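Local coordinates for protein Cfl (Pectobacterium brasiliense, PDB 7A9J) that probably activates carboxylic acids such as coronafacic acid with ATP, as an adenylate-forming ligase, and joins them to an amine as amides, at residues Y433-H447 against T483-K496. The protein carries 1 engineered substitution. Sequence-based numbering, arbitrary orientation.
Sequences YPVYPIEIENTLIQH and TIASYLSDNLAHYK
Leu444 CD2 meets Ile484 CG2 at 3.5 Å, the two side chains crossing at about a right angle, and also touches Leu488 CD2. The CG2 methyl of Thr443, anti to the backbone N because OG1 sits at chi1 -63°, lies against Leu488 CD2 at 3.7 Å and the CE2 corner of Tyr487. Leu492 meets Thr443 tip to tip through CD1, and the same methyl rests across CG1 of Ile440. Beneath this layer runs the mixed sheet of the C-terminal domain of the AMP-binding enzyme family: Ile440 and Leu444 also touch Val455 on strand 450-460, whereas Ile484 and Leu488 pack on Tyr501 of strand 500-503. Both helices pack on this sheet, the segments 437-445 and 483-491 steeply crossed, with axes 10.7 Å apart at closest approach and N-to-C directions 114° apart. Farther along, His447 turns its CD2 edge onto one face of Tyr487 in a T-shaped stack, with planes at 84°; Asn491 ND2 lies over the opposite face. On strand 433-435, Val435 CG2 packs on Tyr495 CD1 at 3.6 Å, and the edge of the Tyr433 ring points at the face of Tyr495. Tyr487 OH donates to Thr443 O at 2.8 Å, and Gln446 N reaches that carbonyl from the other face of its plane, so two donors grip it. A water links Tyr495 OH to Pro434 O. The extended chain of Lys496 crosses that of Glu439 at about a right angle and brings NZ to the syn lone pair of OE2, a salt bridge of 2.8 Å.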
loop_
_atom_site.group_PDB
_atom_site.type_symbol
_atom_site.label_atom_id
_atom_site.label_comp_id
_atom_site.label_asym_id
_atom_site.label_seq_id
_atom_site.Cartn_x
_atom_site.Cartn_y
_atom_site.Cartn_z
ATOM N N TYR A 433 -6.350 11.610 -31.839
ATOM C CA TYR A 433 -6.867 10.505 -31.019
ATOM C C TYR A 433 -5.895 10.118 -29.917
ATOM O O TYR A 433 -4.671 10.080 -30.110
ATOM C CB TYR A 433 -7.164 9.281 -31.885
ATOM C CG TYR A 433 -8.424 9.442 -32.693
ATOM C CD1 TYR A 433 -8.413 10.071 -33.925
ATOM C CD2 TYR A 433 -9.640 8.993 -32.190
ATOM C CE1 TYR A 433 -9.596 10.233 -34.656
ATOM C CE2 TYR A 433 -10.813 9.149 -32.893
ATOM C CZ TYR A 433 -10.790 9.769 -34.129
ATOM O OH TYR A 433 -11.984 9.902 -34.811
ATOM N N PRO A 434 -6.429 9.827 -28.741
ATOM C CA PRO A 434 -5.564 9.433 -27.623
ATOM C C PRO A 434 -5.034 8.016 -27.812
ATOM O O PRO A 434 -5.762 7.114 -28.239
ATOM C CB PRO A 434 -6.497 9.528 -26.413
ATOM C CG PRO A 434 -7.830 9.169 -26.981
ATOM C CD PRO A 434 -7.850 9.844 -28.381
ATOM N N VAL A 435 -3.740 7.845 -27.527
ATOM C CA VAL A 435 -3.071 6.546 -27.542
ATOM C C VAL A 435 -2.460 6.298 -26.162
ATOM O O VAL A 435 -1.850 7.191 -25.568
ATOM C CB VAL A 435 -1.995 6.504 -28.657
ATOM C CG1 VAL A 435 -1.266 5.203 -28.637
ATOM C CG2 VAL A 435 -2.690 6.672 -30.064
ATOM N N TYR A 436 -2.611 5.070 -25.666
ATOM C CA TYR A 436 -2.220 4.792 -24.288
ATOM C C TYR A 436 -1.050 3.837 -24.278
ATOM O O TYR A 436 -1.249 2.640 -24.551
ATOM C CB TYR A 436 -3.419 4.173 -23.551
ATOM C CG TYR A 436 -4.665 4.998 -23.702
ATOM C CD1 TYR A 436 -4.723 6.278 -23.185
ATOM C CD2 TYR A 436 -5.755 4.521 -24.437
ATOM C CE1 TYR A 436 -5.875 7.077 -23.374
ATOM C CE2 TYR A 436 -6.883 5.273 -24.623
ATOM C CZ TYR A 436 -6.933 6.560 -24.085
ATOM O OH TYR A 436 -8.084 7.259 -24.256
ATOM N N PRO A 437 0.136 4.279 -23.855
ATOM C CA PRO A 437 1.301 3.383 -23.809
ATOM C C PRO A 437 1.056 2.082 -23.066
ATOM O O PRO A 437 1.482 1.032 -23.541
ATOM C CB PRO A 437 2.367 4.252 -23.120
ATOM C CG PRO A 437 1.949 5.627 -23.473
ATOM C CD PRO A 437 0.480 5.637 -23.424
ATOM N N ILE A 438 0.401 2.119 -21.895
ATOM C CA ILE A 438 0.227 0.889 -21.139
ATOM C C ILE A 438 -0.525 -0.153 -21.965
ATOM O O ILE A 438 -0.226 -1.363 -21.874
ATOM C CB ILE A 438 -0.446 1.189 -19.785
ATOM C CG1 ILE A 438 -0.292 -0.028 -18.886
ATOM C CG2 ILE A 438 -1.942 1.444 -19.898
ATOM C CD1 ILE A 438 -0.809 0.206 -17.510
ATOM N N GLU A 439 -1.459 0.284 -22.820
ATOM C CA GLU A 439 -2.185 -0.673 -23.647
ATOM C C GLU A 439 -1.274 -1.276 -24.727
ATOM O O GLU A 439 -1.329 -2.487 -25.001
ATOM C CB GLU A 439 -3.402 0.032 -24.280
ATOM C CG GLU A 439 -4.229 -0.801 -25.250
ATOM C CD GLU A 439 -4.977 0.046 -26.309
ATOM O OE1 GLU A 439 -5.432 1.174 -26.010
ATOM O OE2 GLU A 439 -5.103 -0.417 -27.467
ATOM N N ILE A 440 -0.407 -0.453 -25.336
ATOM C CA ILE A 440 0.494 -0.979 -26.357
ATOM C C ILE A 440 1.511 -1.921 -25.737
ATOM O O ILE A 440 1.822 -2.976 -26.310
ATOM C CB ILE A 440 1.207 0.161 -27.100
ATOM C CG1 ILE A 440 0.195 1.090 -27.754
ATOM C CG2 ILE A 440 2.164 -0.434 -28.156
ATOM C CD1 ILE A 440 0.830 2.340 -28.310
ATOM N N GLU A 441 2.080 -1.526 -24.588
ATOM C CA GLU A 441 3.029 -2.378 -23.865
ATOM C C GLU A 441 2.417 -3.727 -23.547
ATOM O O GLU A 441 3.072 -4.769 -23.700
ATOM C CB GLU A 441 3.473 -1.689 -22.564
ATOM C CG GLU A 441 4.370 -0.462 -22.765
ATOM C CD GLU A 441 4.332 0.518 -21.593
ATOM O OE1 GLU A 441 3.893 0.143 -20.449
ATOM O OE2 GLU A 441 4.801 1.646 -21.784
ATOM N N ASN A 442 1.152 -3.738 -23.117
ATOM C CA ASN A 442 0.529 -5.009 -22.770
ATOM C C ASN A 442 0.449 -5.933 -23.973
ATOM O O ASN A 442 0.664 -7.136 -23.849
ATOM C CB ASN A 442 -0.860 -4.795 -22.172
ATOM C CG ASN A 442 -1.541 -6.114 -21.828
ATOM O OD1 ASN A 442 -1.121 -6.833 -20.908
ATOM N ND2 ASN A 442 -2.582 -6.453 -22.581
ATOM N N THR A 443 0.182 -5.383 -25.155
ATOM C CA THR A 443 0.150 -6.198 -26.362
ATOM C C THR A 443 1.538 -6.730 -26.702
ATOM O O THR A 443 1.701 -7.909 -27.024
ATOM C CB THR A 443 -0.405 -5.361 -27.519
ATOM O OG1 THR A 443 -1.755 -5.001 -27.211
ATOM C CG2 THR A 443 -0.366 -6.172 -28.825
ATOM N N LEU A 444 2.544 -5.854 -26.652
ATOM C CA LEU A 444 3.898 -6.219 -27.065
ATOM C C LEU A 444 4.434 -7.376 -26.246
ATOM O O LEU A 444 4.954 -8.357 -26.793
ATOM C CB LEU A 444 4.823 -5.005 -26.929
ATOM C CG LEU A 444 4.649 -3.936 -28.002
ATOM C CD1 LEU A 444 5.380 -2.680 -27.589
ATOM C CD2 LEU A 444 5.130 -4.434 -29.369
ATOM N N ILE A 445 4.306 -7.287 -24.925
ATOM C CA ILE A 445 4.902 -8.302 -24.070
ATOM C C ILE A 445 4.264 -9.700 -24.244
ATOM O O ILE A 445 4.880 -10.709 -23.872
ATOM C CB ILE A 445 4.852 -7.804 -22.609
ATOM C CG1 ILE A 445 5.843 -8.584 -21.740
ATOM C CG2 ILE A 445 3.452 -7.973 -22.041
ATOM C CD1 ILE A 445 5.764 -8.232 -20.271
ATOM N N GLN A 446 3.061 -9.806 -24.828
ATOM C CA GLN A 446 2.494 -11.127 -25.083
ATOM C C GLN A 446 3.322 -11.915 -26.085
ATOM O O GLN A 446 3.269 -13.156 -26.087
ATOM C CB GLN A 446 1.052 -11.020 -25.595
ATOM C CG GLN A 446 0.113 -10.272 -24.677
ATOM C CD GLN A 446 0.306 -10.677 -23.233
ATOM O OE1 GLN A 446 0.348 -11.871 -22.912
ATOM N NE2 GLN A 446 0.490 -9.687 -22.361
ATOM N N HIS A 447 4.077 -11.227 -26.943
ATOM C CA HIS A 447 4.920 -11.933 -27.892
ATOM C C HIS A 447 5.961 -12.760 -27.146
ATOM O O HIS A 447 6.513 -12.325 -26.130
ATOM C CB HIS A 447 5.589 -10.946 -28.844
ATOM C CG HIS A 447 5.974 -11.569 -30.140
ATOM N ND1 HIS A 447 7.194 -12.181 -30.336
ATOM C CD2 HIS A 447 5.279 -11.730 -31.290
ATOM C CE1 HIS A 447 7.249 -12.661 -31.565
ATOM N NE2 HIS A 447 6.101 -12.402 -32.167
ATOM N N THR A 483 8.744 -8.767 -37.498
ATOM C CA THR A 483 7.872 -9.653 -36.733
ATOM C C THR A 483 6.885 -8.849 -35.904
ATOM O O THR A 483 5.691 -9.179 -35.835
ATOM C CB THR A 483 8.705 -10.555 -35.817
ATOM O OG1 THR A 483 9.640 -11.310 -36.601
ATOM C CG2 THR A 483 7.804 -11.512 -35.018
ATOM N N ILE A 484 7.376 -7.779 -35.278
ATOM C CA ILE A 484 6.562 -7.001 -34.352
ATOM C C ILE A 484 5.508 -6.211 -35.111
ATOM O O ILE A 484 4.322 -6.229 -34.758
ATOM C CB ILE A 484 7.465 -6.089 -33.508
ATOM C CG1 ILE A 484 8.557 -6.927 -32.845
ATOM C CG2 ILE A 484 6.662 -5.333 -32.439
ATOM C CD1 ILE A 484 9.471 -6.115 -31.956
ATOM N N ALA A 485 5.918 -5.518 -36.179
ATOM C CA ALA A 485 4.946 -4.736 -36.928
ATOM C C ALA A 485 3.816 -5.628 -37.446
ATOM O O ALA A 485 2.634 -5.288 -37.308
ATOM C CB ALA A 485 5.644 -3.978 -38.066
ATOM N N SER A 486 4.147 -6.798 -37.995
ATOM C CA SER A 486 3.082 -7.677 -38.463
ATOM C C SER A 486 2.223 -8.165 -37.300
ATOM O O SER A 486 0.991 -8.197 -37.404
ATOM C CB SER A 486 3.665 -8.853 -39.255
ATOM O OG SER A 486 4.421 -9.710 -38.424
ATOM N N TYR A 487 2.848 -8.510 -36.174
ATOM C CA TYR A 487 2.097 -8.926 -34.989
ATOM C C TYR A 487 1.131 -7.836 -34.522
ATOM O O TYR A 487 -0.009 -8.133 -34.134
ATOM C CB TYR A 487 3.082 -9.309 -33.874
ATOM C CG TYR A 487 2.474 -9.513 -32.505
ATOM C CD1 TYR A 487 1.841 -10.702 -32.162
ATOM C CD2 TYR A 487 2.550 -8.516 -31.547
ATOM C CE1 TYR A 487 1.290 -10.879 -30.884
ATOM C CE2 TYR A 487 2.012 -8.678 -30.289
ATOM C CZ TYR A 487 1.385 -9.851 -29.956
ATOM O OH TYR A 487 0.858 -9.973 -28.688
ATOM N N LEU A 488 1.562 -6.568 -34.556
ATOM C CA LEU A 488 0.676 -5.485 -34.138
ATOM C C LEU A 488 -0.457 -5.249 -35.141
ATOM O O LEU A 488 -1.562 -4.872 -34.739
ATOM C CB LEU A 488 1.481 -4.204 -33.916
ATOM C CG LEU A 488 2.438 -4.217 -32.722
ATOM C CD1 LEU A 488 3.140 -2.888 -32.614
ATOM C CD2 LEU A 488 1.700 -4.463 -31.442
ATOM N N SER A 489 -0.211 -5.456 -36.439
ATOM C CA SER A 489 -1.281 -5.340 -37.431
ATOM C C SER A 489 -2.470 -6.232 -37.091
ATOM O O SER A 489 -3.628 -5.855 -37.309
ATOM C CB SER A 489 -0.739 -5.706 -38.807
ATOM O OG SER A 489 0.586 -5.212 -38.936
ATOM N N ASP A 490 -2.205 -7.426 -36.565
ATOM C CA ASP A 490 -3.273 -8.350 -36.217
ATOM C C ASP A 490 -3.922 -8.037 -34.875
ATOM O O ASP A 490 -5.001 -8.568 -34.595
ATOM C CB ASP A 490 -2.738 -9.787 -36.197
ATOM C CG ASP A 490 -1.941 -10.147 -37.460
ATOM O OD1 ASP A 490 -2.273 -9.658 -38.569
ATOM O OD2 ASP A 490 -0.974 -10.932 -37.339
ATOM N N ASN A 491 -3.312 -7.194 -34.037
ATOM C CA ASN A 491 -3.791 -7.041 -32.670
ATOM C C ASN A 491 -4.146 -5.623 -32.255
ATOM O O ASN A 491 -4.863 -5.465 -31.263
ATOM C CB ASN A 491 -2.755 -7.587 -31.673
ATOM C CG ASN A 491 -2.594 -9.088 -31.765
ATOM O OD1 ASN A 491 -3.448 -9.846 -31.312
ATOM N ND2 ASN A 491 -1.489 -9.526 -32.348
ATOM N N LEU A 492 -3.665 -4.595 -32.954
ATOM C CA LEU A 492 -3.907 -3.215 -32.548
ATOM C C LEU A 492 -4.285 -2.371 -33.751
ATOM O O LEU A 492 -3.798 -2.599 -34.863
ATOM C CB LEU A 492 -2.669 -2.571 -31.893
ATOM C CG LEU A 492 -2.566 -2.834 -30.394
ATOM C CD1 LEU A 492 -1.371 -2.121 -29.822
ATOM C CD2 LEU A 492 -3.838 -2.420 -29.659
ATOM N N ALA A 493 -5.116 -1.363 -33.513
ATOM C CA ALA A 493 -5.371 -0.377 -34.559
ATOM C C ALA A 493 -4.064 0.256 -35.036
ATOM O O ALA A 493 -3.121 0.467 -34.267
ATOM C CB ALA A 493 -6.327 0.703 -34.049
ATOM N N HIS A 494 -4.020 0.586 -36.326
ATOM C CA HIS A 494 -2.779 1.053 -36.922
ATOM C C HIS A 494 -2.293 2.356 -36.293
ATOM O O HIS A 494 -1.073 2.599 -36.217
ATOM C CB HIS A 494 -2.967 1.212 -38.438
ATOM C CG HIS A 494 -1.788 1.831 -39.129
ATOM N ND1 HIS A 494 -1.590 3.197 -39.190
ATOM C CD2 HIS A 494 -0.735 1.270 -39.773
ATOM C CE1 HIS A 494 -0.464 3.449 -39.835
ATOM N NE2 HIS A 494 0.073 2.297 -40.202
ATOM N N TYR A 495 -3.207 3.237 -35.866
ATOM C CA TYR A 495 -2.728 4.527 -35.377
ATOM C C TYR A 495 -2.038 4.382 -34.036
ATOM O O TYR A 495 -1.314 5.292 -33.627
ATOM C CB TYR A 495 -3.868 5.543 -35.274
ATOM C CG TYR A 495 -4.887 5.270 -34.174
ATOM C CD1 TYR A 495 -4.797 5.914 -32.933
ATOM C CD2 TYR A 495 -5.942 4.382 -34.367
ATOM C CE1 TYR A 495 -5.721 5.692 -31.948
ATOM C CE2 TYR A 495 -6.875 4.148 -33.367
ATOM C CZ TYR A 495 -6.751 4.807 -32.146
ATOM O OH TYR A 495 -7.657 4.598 -31.119
ATOM N N LYS A 496 -2.247 3.260 -33.356
ATOM C CA LYS A 496 -1.578 2.985 -32.087
ATOM C C LYS A 496 -0.185 2.393 -32.278
ATOM O O LYS A 496 0.552 2.229 -31.291
ATOM C CB LYS A 496 -2.438 2.021 -31.264
ATOM C CG LYS A 496 -3.836 2.519 -30.970
ATOM C CD LYS A 496 -4.638 1.378 -30.352
ATOM C CE LYS A 496 -6.040 1.785 -30.011
ATOM N NZ LYS A 496 -6.760 0.622 -29.411
HETATM O O HOH W 1 -8.483 6.870 -29.442
#